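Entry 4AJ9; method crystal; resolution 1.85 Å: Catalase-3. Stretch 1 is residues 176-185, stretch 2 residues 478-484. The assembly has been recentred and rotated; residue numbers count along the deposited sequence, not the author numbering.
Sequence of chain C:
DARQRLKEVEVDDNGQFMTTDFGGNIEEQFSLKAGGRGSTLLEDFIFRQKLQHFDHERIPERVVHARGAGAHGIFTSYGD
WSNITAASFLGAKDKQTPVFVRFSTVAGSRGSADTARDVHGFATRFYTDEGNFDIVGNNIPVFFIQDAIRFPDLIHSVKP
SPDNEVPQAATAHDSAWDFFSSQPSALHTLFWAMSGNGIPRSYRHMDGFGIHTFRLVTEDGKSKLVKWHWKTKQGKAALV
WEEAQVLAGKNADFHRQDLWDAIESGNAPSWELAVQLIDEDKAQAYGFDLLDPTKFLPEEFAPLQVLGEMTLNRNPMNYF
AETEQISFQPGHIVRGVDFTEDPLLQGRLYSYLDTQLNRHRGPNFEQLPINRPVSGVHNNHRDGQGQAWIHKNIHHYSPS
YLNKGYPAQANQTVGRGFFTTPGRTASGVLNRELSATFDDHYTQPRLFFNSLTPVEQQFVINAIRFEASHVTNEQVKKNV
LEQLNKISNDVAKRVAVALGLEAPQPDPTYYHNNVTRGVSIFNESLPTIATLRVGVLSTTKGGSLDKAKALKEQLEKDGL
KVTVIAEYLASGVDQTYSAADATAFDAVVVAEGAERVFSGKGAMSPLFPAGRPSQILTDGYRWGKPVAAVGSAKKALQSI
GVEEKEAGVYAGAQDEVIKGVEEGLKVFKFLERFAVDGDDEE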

ATOM      1  N   ALA C 176      20.160  24.134  -6.469  1.00  4.00           N
ATOM      2  CA  ALA C 176      21.276  23.266  -6.100  1.00  6.97           C
ATOM      3  C   ALA C 176      22.445  24.113  -5.615  1.00  8.71           C
ATOM      4  O   ALA C 176      23.036  23.862  -4.558  1.00  5.78           O
ATOM      5  CB  ALA C 176      21.702  22.413  -7.275  1.00  4.20           C
ATOM      6  N   TRP C 177      22.790  25.112  -6.413  1.00  4.45           N
ATOM      7  CA  TRP C 177      23.937  25.968  -6.111  1.00  2.95           C
ATOM      8  C   TRP C 177      23.663  26.961  -4.978  1.00 12.53           C
ATOM      9  O   TRP C 177      24.589  27.374  -4.277  1.00  6.19           O
ATOM     10  CB  TRP C 177      24.433  26.652  -7.388  1.00  5.36           C
ATOM     11  CG  TRP C 177      25.122  25.676  -8.271  1.00  5.11           C
ATOM     12  CD1 TRP C 177      24.535  24.764  -9.120  1.00  7.83           C
ATOM     13  CD2 TRP C 177      26.532  25.451  -8.352  1.00  7.11           C
ATOM     14  NE1 TRP C 177      25.507  24.001  -9.734  1.00  5.74           N
ATOM     15  CE2 TRP C 177      26.739  24.407  -9.282  1.00  8.45           C
ATOM     16  CE3 TRP C 177      27.645  26.042  -7.738  1.00  4.13           C
ATOM     17  CZ2 TRP C 177      28.010  23.947  -9.612  1.00  7.05           C
ATOM     18  CZ3 TRP C 177      28.907  25.581  -8.069  1.00  4.40           C
ATOM     19  CH2 TRP C 177      29.079  24.552  -9.003  1.00  6.09           C
ATOM     20  N   ASP C 178      22.391  27.326  -4.795  1.00  7.79           N
ATOM     21  CA  ASP C 178      21.951  28.035  -3.589  1.00 11.05           C
ATOM     22  C   ASP C 178      22.300  27.183  -2.368  1.00 10.78           C
ATOM     23  O   ASP C 178      22.888  27.677  -1.408  1.00  9.64           O
ATOM     24  CB  ASP C 178      20.437  28.305  -3.651  1.00  5.77           C
ATOM     25  CG  ASP C 178      19.892  29.011  -2.410  1.00 10.54           C
ATOM     26  OD1 ASP C 178      20.667  29.632  -1.658  1.00  7.64           O
ATOM     27  OD2 ASP C 178      18.659  28.956  -2.191  1.00  7.76           O
ATOM     28  N   PHE C 179      21.949  25.899  -2.410  1.00  6.73           N
ATOM     29  CA  PHE C 179      22.251  25.008  -1.291  1.00  6.67           C
ATOM     30  C   PHE C 179      23.753  24.813  -1.065  1.00  7.85           C
ATOM     31  O   PHE C 179      24.218  24.862   0.067  1.00  9.42           O
ATOM     32  CB  PHE C 179      21.576  23.639  -1.443  1.00  6.30           C
ATOM     33  CG  PHE C 179      21.807  22.729  -0.263  1.00  4.03           C
ATOM     34  CD1 PHE C 179      21.027  22.846   0.878  1.00  4.44           C
ATOM     35  CD2 PHE C 179      22.817  21.778  -0.286  1.00  5.18           C
ATOM     36  CE1 PHE C 179      21.238  22.023   1.984  1.00  6.27           C
ATOM     37  CE2 PHE C 179      23.037  20.945   0.812  1.00  1.27           C
ATOM     38  CZ  PHE C 179      22.242  21.071   1.951  1.00  3.41           C
ATOM     39  N   PHE C 180      24.504  24.598  -2.141  1.00  6.30           N
ATOM     40  CA  PHE C 180      25.944  24.366  -2.038  1.00  6.66           C
ATOM     41  C   PHE C 180      26.635  25.548  -1.378  1.00  9.78           C
ATOM     42  O   PHE C 180      27.603  25.388  -0.635  1.00  8.43           O
ATOM     43  CB  PHE C 180      26.548  24.154  -3.430  1.00  3.86           C
ATOM     44  CG  PHE C 180      26.063  22.913  -4.129  1.00  7.11           C
ATOM     45  CD1 PHE C 180      25.640  21.808  -3.403  1.00 11.67           C
ATOM     46  CD2 PHE C 180      26.040  22.850  -5.512  1.00  8.09           C
ATOM     47  CE1 PHE C 180      25.213  20.655  -4.049  1.00  7.95           C
ATOM     48  CE2 PHE C 180      25.594  21.707  -6.160  1.00 10.01           C
ATOM     49  CZ  PHE C 180      25.186  20.609  -5.423  1.00  7.66           C
ATOM     50  N   SER C 181      26.136  26.741  -1.660  1.00  7.70           N
ATOM     51  CA  SER C 181      26.778  27.951  -1.180  1.00 10.40           C
ATOM     52  C   SER C 181      26.242  28.377   0.187  1.00 10.45           C
ATOM     53  O   SER C 181      26.927  29.066   0.940  1.00 10.40           O
ATOM     54  CB  SER C 181      26.666  29.075  -2.218  1.00  9.12           C
ATOM     55  OG  SER C 181      25.315  29.423  -2.483  1.00  8.68           O
ATOM     56  N   SER C 182      25.020  27.958   0.500  1.00  7.20           N
ATOM     57  CA  SER C 182      24.404  28.244   1.793  1.00 10.27           C
ATOM     58  C   SER C 182      24.861  27.257   2.864  1.00 10.15           C
ATOM     59  O   SER C 182      24.754  27.536   4.055  1.00  7.88           O
ATOM     60  CB  SER C 182      22.883  28.176   1.680  1.00  6.24           C
ATOM     61  OG  SER C 182      22.367  29.263   0.933  1.00 10.59           O
ATOM     62  N   GLN C 183      25.367  26.109   2.419  1.00  7.49           N
ATOM     63  CA  GLN C 183      25.744  24.990   3.290  1.00  6.53           C
ATOM     64  C   GLN C 183      27.132  24.494   2.890  1.00  7.67           C
ATOM     65  O   GLN C 183      27.261  23.471   2.211  1.00  8.29           O
ATOM     66  CB  GLN C 183      24.722  23.852   3.123  1.00  9.41           C
ATOM     67  CG  GLN C 183      24.874  22.688   4.105  1.00  9.86           C
ATOM     68  CD  GLN C 183      24.516  23.105   5.509  1.00 12.19           C
ATOM     69  OE1 GLN C 183      23.373  22.941   5.947  1.00 14.35           O
ATOM     70  NE2 GLN C 183      25.485  23.685   6.217  1.00  4.88           N
ATOM     71  N   PRO C 184      28.190  25.217   3.310  1.00  5.31           N
ATOM     72  CA  PRO C 184      29.511  25.035   2.688  1.00  7.40           C
ATOM     73  C   PRO C 184      30.149  23.661   2.882  1.00  4.24           C
ATOM     74  O   PRO C 184      31.104  23.362   2.176  1.00  8.29           O
ATOM     75  CB  PRO C 184      30.367  26.130   3.345  1.00 12.43           C
ATOM     76  CG  PRO C 184      29.383  27.172   3.770  1.00  9.74           C
ATOM     77  CD  PRO C 184      28.148  26.403   4.184  1.00  8.46           C
ATOM     78  N   SER C 185      29.642  22.838   3.798  1.00  6.30           N
ATOM     79  CA  SER C 185      30.208  21.506   3.950  1.00  5.87           C
ATOM     80  C   SER C 185      30.113  20.788   2.601  1.00  5.92           C
ATOM     81  O   SER C 185      30.925  19.921   2.294  1.00  5.52           O
ATOM     82  CB  SER C 185      29.465  20.716   5.030  1.00 10.34           C
ATOM     83  OG  SER C 185      28.108  20.537   4.668  1.00  7.42           O
ATOM     84  N   LYS C 478      26.975  35.095  -6.852  1.00  6.61           N
ATOM     85  CA  LYS C 478      27.983  35.801  -6.064  1.00 15.00           C
ATOM     86  C   LYS C 478      28.310  35.025  -4.798  1.00 11.25           C
ATOM     87  O   LYS C 478      29.466  34.970  -4.374  1.00 12.08           O
ATOM     88  CB  LYS C 478      27.519  37.210  -5.702  1.00 15.56           C
ATOM     89  CG  LYS C 478      27.471  38.168  -6.875  1.00 14.59           C
ATOM     90  CD  LYS C 478      26.977  39.531  -6.410  1.00 16.45           C
ATOM     91  CE  LYS C 478      26.978  40.544  -7.547  1.00 28.51           C
ATOM     92  NZ  LYS C 478      26.209  41.767  -7.173  1.00 26.71           N
ATOM     93  N   ASN C 479      27.283  34.428  -4.199  1.00 13.02           N
ATOM     94  CA  ASN C 479      27.457  33.582  -3.019  1.00  9.21           C
ATOM     95  C   ASN C 479      28.344  32.393  -3.344  1.00 10.77           C
ATOM     96  O   ASN C 479      29.198  32.007  -2.552  1.00 10.67           O
ATOM     97  CB  ASN C 479      26.095  33.119  -2.489  1.00  9.59           C
ATOM     98  CG  ASN C 479      25.280  34.256  -1.936  1.00 14.28           C
ATOM     99  OD1 ASN C 479      25.820  35.312  -1.633  1.00 14.89           O
ATOM    100  ND2 ASN C 479      23.974  34.050  -1.791  1.00 14.37           N
ATOM    101  N   VAL C 480      28.132  31.809  -4.519  1.00 11.25           N
ATOM    102  CA  VAL C 480      28.975  30.715  -4.986  1.00 11.35           C
ATOM    103  C   VAL C 480      30.440  31.154  -5.129  1.00  9.77           C
ATOM    104  O   VAL C 480      31.339  30.472  -4.650  1.00  8.32           O
ATOM    105  CB  VAL C 480      28.440  30.126  -6.310  1.00 12.03           C
ATOM    106  CG1 VAL C 480      29.436  29.155  -6.913  1.00  9.18           C
ATOM    107  CG2 VAL C 480      27.100  29.439  -6.066  1.00  7.95           C
ATOM    108  N   LEU C 481      30.678  32.304  -5.766  1.00 14.43           N
ATOM    109  CA  LEU C 481      32.047  32.822  -5.907  1.00 12.95           C
ATOM    110  C   LEU C 481      32.699  33.062  -4.551  1.00  8.67           C
ATOM    111  O   LEU C 481      33.863  32.738  -4.349  1.00  7.87           O
ATOM    112  CB  LEU C 481      32.073  34.123  -6.713  1.00 15.30           C
ATOM    113  CG  LEU C 481      31.947  33.957  -8.226  1.00 24.30           C
ATOM    114  CD1 LEU C 481      31.975  35.316  -8.901  1.00 33.07           C
ATOM    115  CD2 LEU C 481      33.064  33.069  -8.759  1.00 20.72           C
ATOM    116  N   GLU C 482      31.945  33.648  -3.628  1.00  8.18           N
ATOM    117  CA  GLU C 482      32.481  33.934  -2.306  1.00  8.94           C
ATOM    118  C   GLU C 482      32.946  32.650  -1.618  1.00  9.30           C
ATOM    119  O   GLU C 482      33.976  32.629  -0.942  1.00  9.94           O
ATOM    120  CB  GLU C 482      31.444  34.659  -1.452  1.00 16.00           C
ATOM    121  CG  GLU C 482      31.858  34.813  -0.013  1.00 27.78           C
ATOM    122  CD  GLU C 482      30.894  35.671   0.777  1.00 43.78           C
ATOM    123  OE1 GLU C 482      29.696  35.316   0.839  1.00 42.68           O
ATOM    124  OE2 GLU C 482      31.335  36.699   1.336  1.00 58.23           O
ATOM    125  N   GLN C 483      32.188  31.574  -1.801  1.00  8.29           N
ATOM    126  CA  GLN C 483      32.576  30.272  -1.263  1.00  7.75           C
ATOM    127  C   GLN C 483      33.744  29.639  -2.005  1.00  8.57           C
ATOM    128  O   GLN C 483      34.658  29.101  -1.381  1.00  9.29           O
ATOM    129  CB  GLN C 483      31.377  29.321  -1.224  1.00  9.65           C
ATOM    130  CG  GLN C 483      30.285  29.796  -0.289  1.00  3.70           C
ATOM    131  CD  GLN C 483      30.761  29.901   1.148  1.00 11.58           C
ATOM    132  OE1 GLN C 483      31.420  28.994   1.655  1.00 10.25           O
ATOM    133  NE2 GLN C 483      30.427  31.005   1.811  1.00 12.20           N
ATOM    134  N   LEU C 484      33.723  29.675  -3.333  1.00  6.91           N
ATOM    135  CA  LEU C 484      34.836  29.085  -4.073  1.00  6.88           C
ATOM    136  C   LEU C 484      36.132  29.778  -3.677  1.00 10.39           C
ATOM    137  O   LEU C 484      37.170  29.139  -3.558  1.00  9.86           O
ATOM    138  CB  LEU C 484      34.633  29.221  -5.579  1.00 10.73           C
ATOM    139  CG  LEU C 484      33.476  28.407  -6.159  1.00 11.31           C
ATOM    140  CD1 LEU C 484      33.331  28.721  -7.644  1.00 10.67           C
ATOM    141  CD2 LEU C 484      33.696  26.911  -5.926  1.00  5.42           C
TER
HETATM  142  O   HOH W   1      23.148  31.123  -1.994  1.00  9.95           O

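No direct hydrogen bond joins these two helices, yet a single water bridges them with three hydrogen bonds. It donates to D178 OD1 at 2.9 Å and to S181 OG at 2.8 Å, and accepts from N479 ND2 at 3.0 Å. With both water protons directed at the first stretch and the amide of N479 supplying a third, the directions are assigned at every link, and the solvent molecule acts as the polar connector that the protein atoms do not provide themselves.

The axes of helix 176-182 and helix 478-484 run in roughly the same sense, 39° apart, and approach to 8.7 Å. The nearest CA atoms, those of S181 and V480, lie 5.2 Å apart, a short spacing at the point where S181 faces V480. The contact is nevertheless modest, burying 303 Å² summed over both sides, and its partners are at least 298 residues apart in sequence.

S181 is the centre of the arrangement. Its CA-to-CB bond points toward the second helix, and its CB comes within 3.9 Å of both V480 N and V480 CG2, so the small side chain rests against backbone and methyl alike. The p rotamer (chi1 62°) turns the hydroxyl back along its own helix, where S181 OG lies 2.8 Å from W177 O and 3.2 Å from D178 O. On the facing helix, N479 CB is 3.8 Å from S181 OG, a van der Waals approach.

One turn before S181, W177 supplies the apolar part of the contact. Its CA-to-CB bond points sideways, but with chi1 at -73° (m) the indole swings nearer, placing W177 CE3 3.7 Å from V480 CG1. The methyl meets the ring obliquely. V480, itself sideways and in the t rotamer, sets both methyls against the indole, with V480 CG2 3.8 Å from W177 CE3; CG2 also reaches S181.

Beyond S181 the first helix ends: Q183 is the first residue to leave helical phi/psi, at -133/78. Q483 packs along this terminus. Its CG lies 3.6 Å from S181 O, and its OE1 lies 3.5 Å from P184 CG, and the first stretch covers 58 Å² of the glutamine in all. Because P184 CG is carbon, the latter contact is packing, and Q483 OE1 finds its hydrogen bond elsewhere in the structure. On the second helix, the backbone bonds Q483 N to N479 O (3.1 Å) and L484 N to V480 O (2.8 Å) maintain the regular turn that presents N479, V480 and Q483 to the first stretch.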